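Local coordinates for protein cryptochrome DASH, chloroplastic/mitochondrial (Arabidopsis thaliana, PDB 2J4D) that repairs cyclobutane pyrimidine dimers in single-stranded DNA as a photolyase, using FAD and a folate antenna, and may also act as a photoreceptor, at residues T176-D181 and W328-R333; V271-R276 and T319-F324. All blocks are in the same frame, centred on the assembly; numbering follows the deposited sequence.

After a first strand and helix, the chain builds a five-stranded parallel sheet, of which 168-172 is the last strand along the chain. The loop after that strand carries 176-181. Contact 1 joins this loop to 328-333 on helix 317-339, and so closes a long loop of chain. Within that loop lies contact 2, where the short helix 272-275 meets 319-324 near the start of helix 317-339. The two contacts are nested, not crossed. Their centres are about 18 Å apart, and they touch where Met177 CE packs 3.8 Å from Leu323 O. Helix 317-339 is their shared element. It ties the alpha/beta part to the helical FAD-binding part, and both contacts reach FAD.

Contact 1 (T176-D181 and W328-R333). With FAD (flavin-adenine dinucleotide), chain C.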
# COMPACT_ATOMS: atom_id res chain seq x y z
N THR A 176 10.35 5.33 -0.96
CA THR A 176 10.77 5.40 0.45
C THR A 176 10.98 6.79 1.04
O THR A 176 11.23 7.75 0.31
CB THR A 176 12.06 4.59 0.67
OG1 THR A 176 13.09 5.11 -0.17
CG2 THR A 176 11.82 3.12 0.35
N MET A 177 10.90 6.91 2.37
CA MET A 177 11.07 8.20 3.02
C MET A 177 12.55 8.55 3.01
O MET A 177 12.92 9.68 2.74
CB MET A 177 10.54 8.19 4.46
CG MET A 177 10.43 9.59 5.06
SD MET A 177 9.32 9.63 6.47
CE MET A 177 10.25 8.62 7.65
N TYR A 178 13.38 7.56 3.34
CA TYR A 178 14.82 7.73 3.27
C TYR A 178 15.21 7.12 1.92
O TYR A 178 14.82 6.00 1.61
CB TYR A 178 15.52 6.97 4.40
CG TYR A 178 15.41 7.66 5.73
CD1 TYR A 178 14.40 7.33 6.63
CD2 TYR A 178 16.30 8.68 6.08
CE1 TYR A 178 14.28 7.99 7.85
CE2 TYR A 178 16.18 9.35 7.30
CZ TYR A 178 15.17 9.00 8.18
OH TYR A 178 15.05 9.66 9.38
N HIS A 179 15.97 7.87 1.13
CA HIS A 179 16.39 7.41 -0.19
C HIS A 179 17.44 6.31 -0.12
O HIS A 179 18.36 6.37 0.69
CB HIS A 179 16.92 8.60 -1.00
CG HIS A 179 16.98 8.35 -2.47
ND1 HIS A 179 17.88 7.48 -3.05
CD2 HIS A 179 16.26 8.87 -3.49
CE1 HIS A 179 17.71 7.47 -4.36
NE2 HIS A 179 16.73 8.31 -4.66
N LYS A 180 17.33 5.31 -0.99
CA LYS A 180 18.28 4.20 -1.00
C LYS A 180 19.73 4.67 -1.14
O LYS A 180 20.63 4.13 -0.48
CB LYS A 180 17.93 3.23 -2.13
CG LYS A 180 18.73 1.92 -2.11
CD LYS A 180 18.17 0.92 -3.12
CE LYS A 180 18.93 0.95 -4.44
NZ LYS A 180 20.27 0.32 -4.32
N ASP A 181 19.97 5.66 -1.99
CA ASP A 181 21.31 6.17 -2.23
C ASP A 181 21.92 6.93 -1.05
O ASP A 181 23.14 7.12 -1.00
CB ASP A 181 21.33 7.10 -3.45
CG ASP A 181 20.98 6.37 -4.73
OD1 ASP A 181 21.10 5.14 -4.76
OD2 ASP A 181 20.61 7.05 -5.71
N TRP A 328 9.26 1.95 9.32
CA TRP A 328 9.02 0.51 9.27
C TRP A 328 8.72 0.15 7.82
O TRP A 328 9.14 -0.90 7.32
CB TRP A 328 7.84 0.11 10.16
CG TRP A 328 8.24 -0.40 11.52
CD1 TRP A 328 8.12 0.25 12.72
CD2 TRP A 328 8.85 -1.67 11.81
NE1 TRP A 328 8.61 -0.54 13.74
CE2 TRP A 328 9.06 -1.72 13.21
CE3 TRP A 328 9.23 -2.77 11.03
CZ2 TRP A 328 9.63 -2.83 13.84
CZ3 TRP A 328 9.81 -3.87 11.65
CH2 TRP A 328 10.00 -3.89 13.05
N ARG A 329 7.97 1.02 7.13
CA ARG A 329 7.64 0.78 5.72
C ARG A 329 8.94 0.79 4.90
O ARG A 329 9.16 -0.08 4.05
CB ARG A 329 6.68 1.85 5.22
CG ARG A 329 6.41 1.80 3.72
CD ARG A 329 5.26 2.74 3.33
NE ARG A 329 5.09 2.78 1.89
CZ ARG A 329 5.85 3.50 1.07
NH1 ARG A 329 6.82 4.27 1.56
NH2 ARG A 329 5.65 3.44 -0.24
N ASP A 330 9.80 1.78 5.16
CA ASP A 330 11.08 1.87 4.47
C ASP A 330 11.89 0.60 4.70
O ASP A 330 12.46 0.01 3.78
CB ASP A 330 11.90 3.05 5.02
CG ASP A 330 11.61 4.36 4.33
OD1 ASP A 330 10.57 4.50 3.65
OD2 ASP A 330 12.45 5.28 4.48
N TYR A 331 11.94 0.18 5.97
CA TYR A 331 12.70 -1.00 6.35
C TYR A 331 12.29 -2.24 5.58
O TYR A 331 13.14 -2.96 5.06
CB TYR A 331 12.57 -1.25 7.85
CG TYR A 331 13.42 -2.40 8.36
CD1 TYR A 331 14.81 -2.37 8.23
CD2 TYR A 331 12.83 -3.51 8.96
CE1 TYR A 331 15.59 -3.42 8.69
CE2 TYR A 331 13.61 -4.58 9.42
CZ TYR A 331 14.99 -4.52 9.28
OH TYR A 331 15.76 -5.57 9.73
N PHE A 332 10.99 -2.52 5.52
CA PHE A 332 10.57 -3.72 4.79
C PHE A 332 10.84 -3.60 3.29
O PHE A 332 11.10 -4.60 2.62
CB PHE A 332 9.10 -4.03 5.06
CG PHE A 332 8.87 -4.72 6.38
CD1 PHE A 332 9.51 -5.93 6.67
CD2 PHE A 332 8.02 -4.17 7.34
CE1 PHE A 332 9.32 -6.57 7.89
CE2 PHE A 332 7.82 -4.81 8.56
CZ PHE A 332 8.47 -6.01 8.84
N ARG A 333 10.78 -2.38 2.77
CA ARG A 333 11.04 -2.17 1.35
C ARG A 333 12.51 -2.51 1.07
O ARG A 333 12.82 -3.23 0.11
CB ARG A 333 10.72 -0.72 0.97
CG ARG A 333 11.26 -0.27 -0.38
CD ARG A 333 10.57 -0.95 -1.54
NE ARG A 333 9.17 -0.57 -1.65
CZ ARG A 333 8.39 -0.86 -2.68
NH1 ARG A 333 8.88 -1.55 -3.71
NH2 ARG A 333 7.12 -0.49 -2.69
PA FAD C . -0.50 3.84 10.83
O1A FAD C . -1.22 5.12 10.67
O2A FAD C . -0.33 3.26 12.19
O5B FAD C . 0.97 3.96 10.18
C5B FAD C . 1.26 4.98 9.21
C4B FAD C . 1.96 4.32 8.02
O4B FAD C . 3.15 3.68 8.49
C3B FAD C . 1.16 3.22 7.32
O3B FAD C . 0.19 3.74 6.42
C2B FAD C . 2.25 2.42 6.68
O2B FAD C . 2.65 2.87 5.41
C1B FAD C . 3.37 2.47 7.73
N9A FAD C . 3.41 1.33 8.68
C8A FAD C . 2.88 1.27 9.95
N7A FAD C . 3.09 0.10 10.53
C5A FAD C . 3.80 -0.63 9.60
C6A FAD C . 4.31 -1.95 9.63
N6A FAD C . 4.21 -2.78 10.66
N1A FAD C . 4.99 -2.39 8.50
C2A FAD C . 5.12 -1.57 7.41
N3A FAD C . 4.65 -0.30 7.32
C4A FAD C . 3.99 0.12 8.44
N1 FAD C . 1.09 -2.57 5.51
C2 FAD C . 1.02 -2.24 4.17
O2 FAD C . 1.21 -1.10 3.79
N3 FAD C . 0.72 -3.25 3.25
C4 FAD C . 0.49 -4.58 3.60
O4 FAD C . 0.22 -5.44 2.74
C4X FAD C . 0.56 -4.91 4.98
N5 FAD C . 0.34 -6.22 5.43
C5X FAD C . 0.53 -6.56 6.77
C6 FAD C . 0.43 -7.89 7.19
C7 FAD C . 0.61 -8.27 8.54
C7M FAD C . 0.49 -9.73 8.93
C8 FAD C . 0.91 -7.24 9.51
C8M FAD C . 1.13 -7.55 10.98
C9 FAD C . 1.02 -5.90 9.09
C9A FAD C . 0.83 -5.53 7.73
N10 FAD C . 0.93 -4.18 7.28
C10 FAD C . 0.87 -3.87 5.90
C1' FAD C . 1.50 -3.13 8.19
C2' FAD C . 0.49 -2.31 9.02
O2' FAD C . -0.39 -3.19 9.70
C3' FAD C . -0.32 -1.39 8.11
O3' FAD C . 0.57 -0.54 7.35
C4' FAD C . -1.29 -0.45 8.84
O4' FAD C . -2.27 -1.20 9.55
C5' FAD C . -1.97 0.45 7.81
O5' FAD C . -2.86 1.35 8.47
P FAD C . -2.52 2.83 8.90
O1P FAD C . -2.18 3.53 7.65
O2P FAD C . -3.68 3.40 9.64
O3P FAD C . -1.35 2.77 9.97
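Asp330 of helix 317-339 grips the backbone of the loop at Met177 and Tyr178 with both oxygens of its carboxylate. OD1 accepts Met177 N at 2.7 Å and OD2 accepts Tyr178 N, also at 2.7 Å. Both bonds are close to straight, at 168° and 167°, and both use the syn lone pair. The carboxylate thus clasps two successive N-H groups, which fixes its rotation. Asp330 CG stands anti to its own carbonyl carbon (chi1 -88°), which turns the group out from the helix to the loop. This is a buried carboxylate, and the two N-H groups would favour its charged form.

Thr176 lies against the same group. Its CB is 3.3 Å from Asp330 OD1, and its methyl CG2 packs on Arg333 CG at 3.5 Å. Thr176 OG1 bonds to Tyr178 O at 2.6 Å, from above the carbonyl plane, and is also bonded to Trp173 NE1. The bond to Tyr178 O spans Met177 and is consistent with holding the two N-H groups on the same carboxylate. The Tyr178 ring stands nearly at right angles to the carboxylate, with Asp330 OD2 at its edge.

Arg329 and Phe332 line the FAD pocket from the same helix. Arg329 CD approaches ribose O2B of FAD at 3.3 Å, while its NH1 bonds to Ser175 O. The edge of the Phe332 ring comes to adenine N1A.

The contact ties a loop of the photolyase alpha/beta region, between strand 168-172 and helix 194-204, to the FAD-binding region at the middle of helix 317-339. Arg333 forms a salt bridge with Glu144, beyond strand 138-142. Met177 packs on Pro299 of helix 299-312, and helix 425-436 touches Phe332 and Arg333.

Contact 2 (V271-R276 and T319-F324); sequences VYKETR and TYWVLF. With FAD (flavin-adenine dinucleotide), chain C.
The diphosphate end of the FAD pocket is bordered here by Tyr272, a pocket residue that packs against Trp321 and Val322 of helix 317-339. Tyr272 OH donates a very short hydrogen bond of 2.5 Å to FAD O2A, which lies at the edge of the ring. The same hydroxyl accepts a long, bent bond from Arg276 NE at 3.3 Å, lying in the guanidinium plane. Tyr272 CG is anti to the backbone N (chi1 167°), which carries the ring toward Trp321 and Val322. Tyr272 CE2 comes 3.8 Å from Trp321 CD1 and meets the indole at its edge, with the two side chains crossing at about a right angle. Next to it, CD2 packs on Val322 CB.

Trp321 is sandwiched. Lys273 runs fully extended over one face of the indole, its methylenes following the ring. Its CE is 3.6 Å from the centroid of the six-membered ring, 10° off the normal, in a CH-pi contact. Its NZ is equally 3.6 Å from that centroid and 26° off the normal, in a cation-pi interaction. On the opposite face lies Phe324 CD2, 3.4 Å above the indole plane. Arg276 CD comes obliquely to the five-membered ring, 3.5 Å from Trp321 CD1.

The short helix 272-275 thus leans on the start of helix 317-339. Lys273 N also bonds to Ser318 OG of that helix. Val322 also packs on Val306 of helix 299-312 and on Thr286, which itself bonds FAD. Helix 194-204 packs here too, its Arg198 touching Tyr320 and Phe324.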
# COMPACT_ATOMS: atom_id res chain seq x y z
N VAL A 271 -2.24 12.94 18.85
CA VAL A 271 -2.60 11.86 19.78
C VAL A 271 -2.48 10.50 19.11
O VAL A 271 -2.85 9.47 19.69
CB VAL A 271 -4.05 12.01 20.33
CG1 VAL A 271 -4.20 13.33 21.03
CG2 VAL A 271 -5.07 11.87 19.20
N TYR A 272 -1.94 10.51 17.90
CA TYR A 272 -1.75 9.30 17.10
C TYR A 272 -1.15 8.13 17.88
O TYR A 272 -1.69 7.03 17.86
CB TYR A 272 -0.87 9.62 15.88
CG TYR A 272 -0.35 8.39 15.18
CD1 TYR A 272 -1.21 7.56 14.46
CD2 TYR A 272 0.98 7.98 15.34
CE1 TYR A 272 -0.77 6.36 13.92
CE2 TYR A 272 1.43 6.78 14.81
CZ TYR A 272 0.55 5.97 14.11
OH TYR A 272 0.96 4.74 13.66
N LYS A 273 -0.03 8.35 18.56
CA LYS A 273 0.62 7.27 19.29
C LYS A 273 -0.26 6.61 20.36
O LYS A 273 -0.18 5.40 20.57
CB LYS A 273 1.93 7.75 19.92
CG LYS A 273 2.73 6.62 20.56
CD LYS A 273 4.10 7.07 21.04
CE LYS A 273 4.90 5.88 21.57
NZ LYS A 273 6.26 6.27 22.04
N GLU A 274 -1.08 7.40 21.03
CA GLU A 274 -1.95 6.88 22.09
C GLU A 274 -3.11 6.05 21.53
O GLU A 274 -3.67 5.21 22.24
CB GLU A 274 -2.53 8.03 22.91
CG GLU A 274 -1.56 9.17 23.20
CD GLU A 274 -2.25 10.40 23.78
OE1 GLU A 274 -1.62 11.48 23.81
OE2 GLU A 274 -3.42 10.29 24.22
N THR A 275 -3.47 6.27 20.27
CA THR A 275 -4.61 5.57 19.68
C THR A 275 -4.32 4.52 18.61
O THR A 275 -5.21 3.73 18.27
CB THR A 275 -5.57 6.57 19.05
OG1 THR A 275 -4.93 7.18 17.92
CG2 THR A 275 -5.94 7.66 20.05
N ARG A 276 -3.10 4.50 18.08
CA ARG A 276 -2.74 3.59 16.99
C ARG A 276 -3.01 2.10 17.16
O ARG A 276 -2.95 1.35 16.19
CB ARG A 276 -1.28 3.80 16.58
CG ARG A 276 -0.26 3.49 17.66
CD ARG A 276 1.15 3.57 17.08
NE ARG A 276 1.35 2.55 16.05
CZ ARG A 276 1.52 1.26 16.31
NH1 ARG A 276 1.52 0.83 17.56
NH2 ARG A 276 1.66 0.39 15.31
N THR A 319 3.51 13.04 17.03
CA THR A 319 3.88 13.59 15.74
C THR A 319 5.10 12.85 15.21
O THR A 319 5.22 12.62 14.01
CB THR A 319 4.16 15.12 15.79
OG1 THR A 319 5.28 15.40 16.64
CG2 THR A 319 2.93 15.85 16.32
N TYR A 320 5.99 12.46 16.11
CA TYR A 320 7.17 11.72 15.72
C TYR A 320 6.84 10.27 15.36
O TYR A 320 7.41 9.71 14.42
CB TYR A 320 8.22 11.72 16.83
CG TYR A 320 9.29 10.66 16.63
CD1 TYR A 320 10.26 10.80 15.63
CD2 TYR A 320 9.26 9.47 17.36
CE1 TYR A 320 11.18 9.78 15.37
CE2 TYR A 320 10.17 8.45 17.11
CZ TYR A 320 11.13 8.60 16.12
OH TYR A 320 12.01 7.58 15.86
N TRP A 321 5.92 9.67 16.11
CA TRP A 321 5.59 8.27 15.88
C TRP A 321 5.08 7.96 14.49
O TRP A 321 5.29 6.86 14.00
CB TRP A 321 4.60 7.76 16.93
CG TRP A 321 4.90 6.33 17.30
CD1 TRP A 321 4.20 5.22 16.92
CD2 TRP A 321 6.02 5.87 18.06
NE1 TRP A 321 4.82 4.09 17.40
CE2 TRP A 321 5.93 4.46 18.11
CE3 TRP A 321 7.09 6.50 18.71
CZ2 TRP A 321 6.88 3.67 18.77
CZ3 TRP A 321 8.03 5.72 19.38
CH2 TRP A 321 7.91 4.31 19.40
N VAL A 322 4.41 8.90 13.84
CA VAL A 322 3.94 8.61 12.49
C VAL A 322 5.17 8.37 11.62
O VAL A 322 5.15 7.55 10.71
CB VAL A 322 3.08 9.76 11.92
CG1 VAL A 322 3.89 11.04 11.82
CG2 VAL A 322 2.54 9.37 10.55
N LEU A 323 6.26 9.08 11.91
CA LEU A 323 7.50 8.91 11.14
C LEU A 323 8.15 7.58 11.49
O LEU A 323 8.71 6.91 10.63
CB LEU A 323 8.46 10.06 11.42
CG LEU A 323 7.88 11.44 11.08
CD1 LEU A 323 8.95 12.50 11.29
CD2 LEU A 323 7.38 11.45 9.64
N PHE A 324 8.07 7.21 12.76
CA PHE A 324 8.61 5.94 13.23
C PHE A 324 7.96 4.81 12.41
O PHE A 324 8.63 3.88 11.94
CB PHE A 324 8.26 5.78 14.72
CG PHE A 324 8.72 4.49 15.34
CD1 PHE A 324 9.98 4.39 15.92
CD2 PHE A 324 7.88 3.38 15.38
CE1 PHE A 324 10.40 3.20 16.52
CE2 PHE A 324 8.29 2.19 15.98
CZ PHE A 324 9.55 2.09 16.55
PA FAD C . -0.50 3.84 10.83
O1A FAD C . -1.22 5.12 10.67
O2A FAD C . -0.33 3.26 12.19
O5B FAD C . 0.97 3.96 10.18
C5B FAD C . 1.26 4.98 9.21
C4B FAD C . 1.96 4.32 8.02
O4B FAD C . 3.15 3.68 8.49
C3B FAD C . 1.16 3.22 7.32
O3B FAD C . 0.19 3.74 6.42
C2B FAD C . 2.25 2.42 6.68
O2B FAD C . 2.65 2.87 5.41
C1B FAD C . 3.37 2.47 7.73
N9A FAD C . 3.41 1.33 8.68
C8A FAD C . 2.88 1.27 9.95
N7A FAD C . 3.09 0.10 10.53
C5A FAD C . 3.80 -0.63 9.60
C6A FAD C . 4.31 -1.95 9.63
N6A FAD C . 4.21 -2.78 10.66
N1A FAD C . 4.99 -2.39 8.50
C2A FAD C . 5.12 -1.57 7.41
N3A FAD C . 4.65 -0.30 7.32
C4A FAD C . 3.99 0.12 8.44
N1 FAD C . 1.09 -2.57 5.51
C2 FAD C . 1.02 -2.24 4.17
O2 FAD C . 1.21 -1.10 3.79
N3 FAD C . 0.72 -3.25 3.25
C4 FAD C . 0.49 -4.58 3.60
O4 FAD C . 0.22 -5.44 2.74
C4X FAD C . 0.56 -4.91 4.98
N5 FAD C . 0.34 -6.22 5.43
C5X FAD C . 0.53 -6.56 6.77
C6 FAD C . 0.43 -7.89 7.19
C7 FAD C . 0.61 -8.27 8.54
C7M FAD C . 0.49 -9.73 8.93
C8 FAD C . 0.91 -7.24 9.51
C8M FAD C . 1.13 -7.55 10.98
C9 FAD C . 1.02 -5.90 9.09
C9A FAD C . 0.83 -5.53 7.73
N10 FAD C . 0.93 -4.18 7.28
C10 FAD C . 0.87 -3.87 5.90
C1' FAD C . 1.50 -3.13 8.19
C2' FAD C . 0.49 -2.31 9.02
O2' FAD C . -0.39 -3.19 9.70
C3' FAD C . -0.32 -1.39 8.11
O3' FAD C . 0.57 -0.54 7.35
C4' FAD C . -1.29 -0.45 8.84
O4' FAD C . -2.27 -1.20 9.55
C5' FAD C . -1.97 0.45 7.81
O5' FAD C . -2.86 1.35 8.47
P FAD C . -2.52 2.83 8.90
O1P FAD C . -2.18 3.53 7.65
O2P FAD C . -3.68 3.40 9.64
O3P FAD C . -1.35 2.77 9.97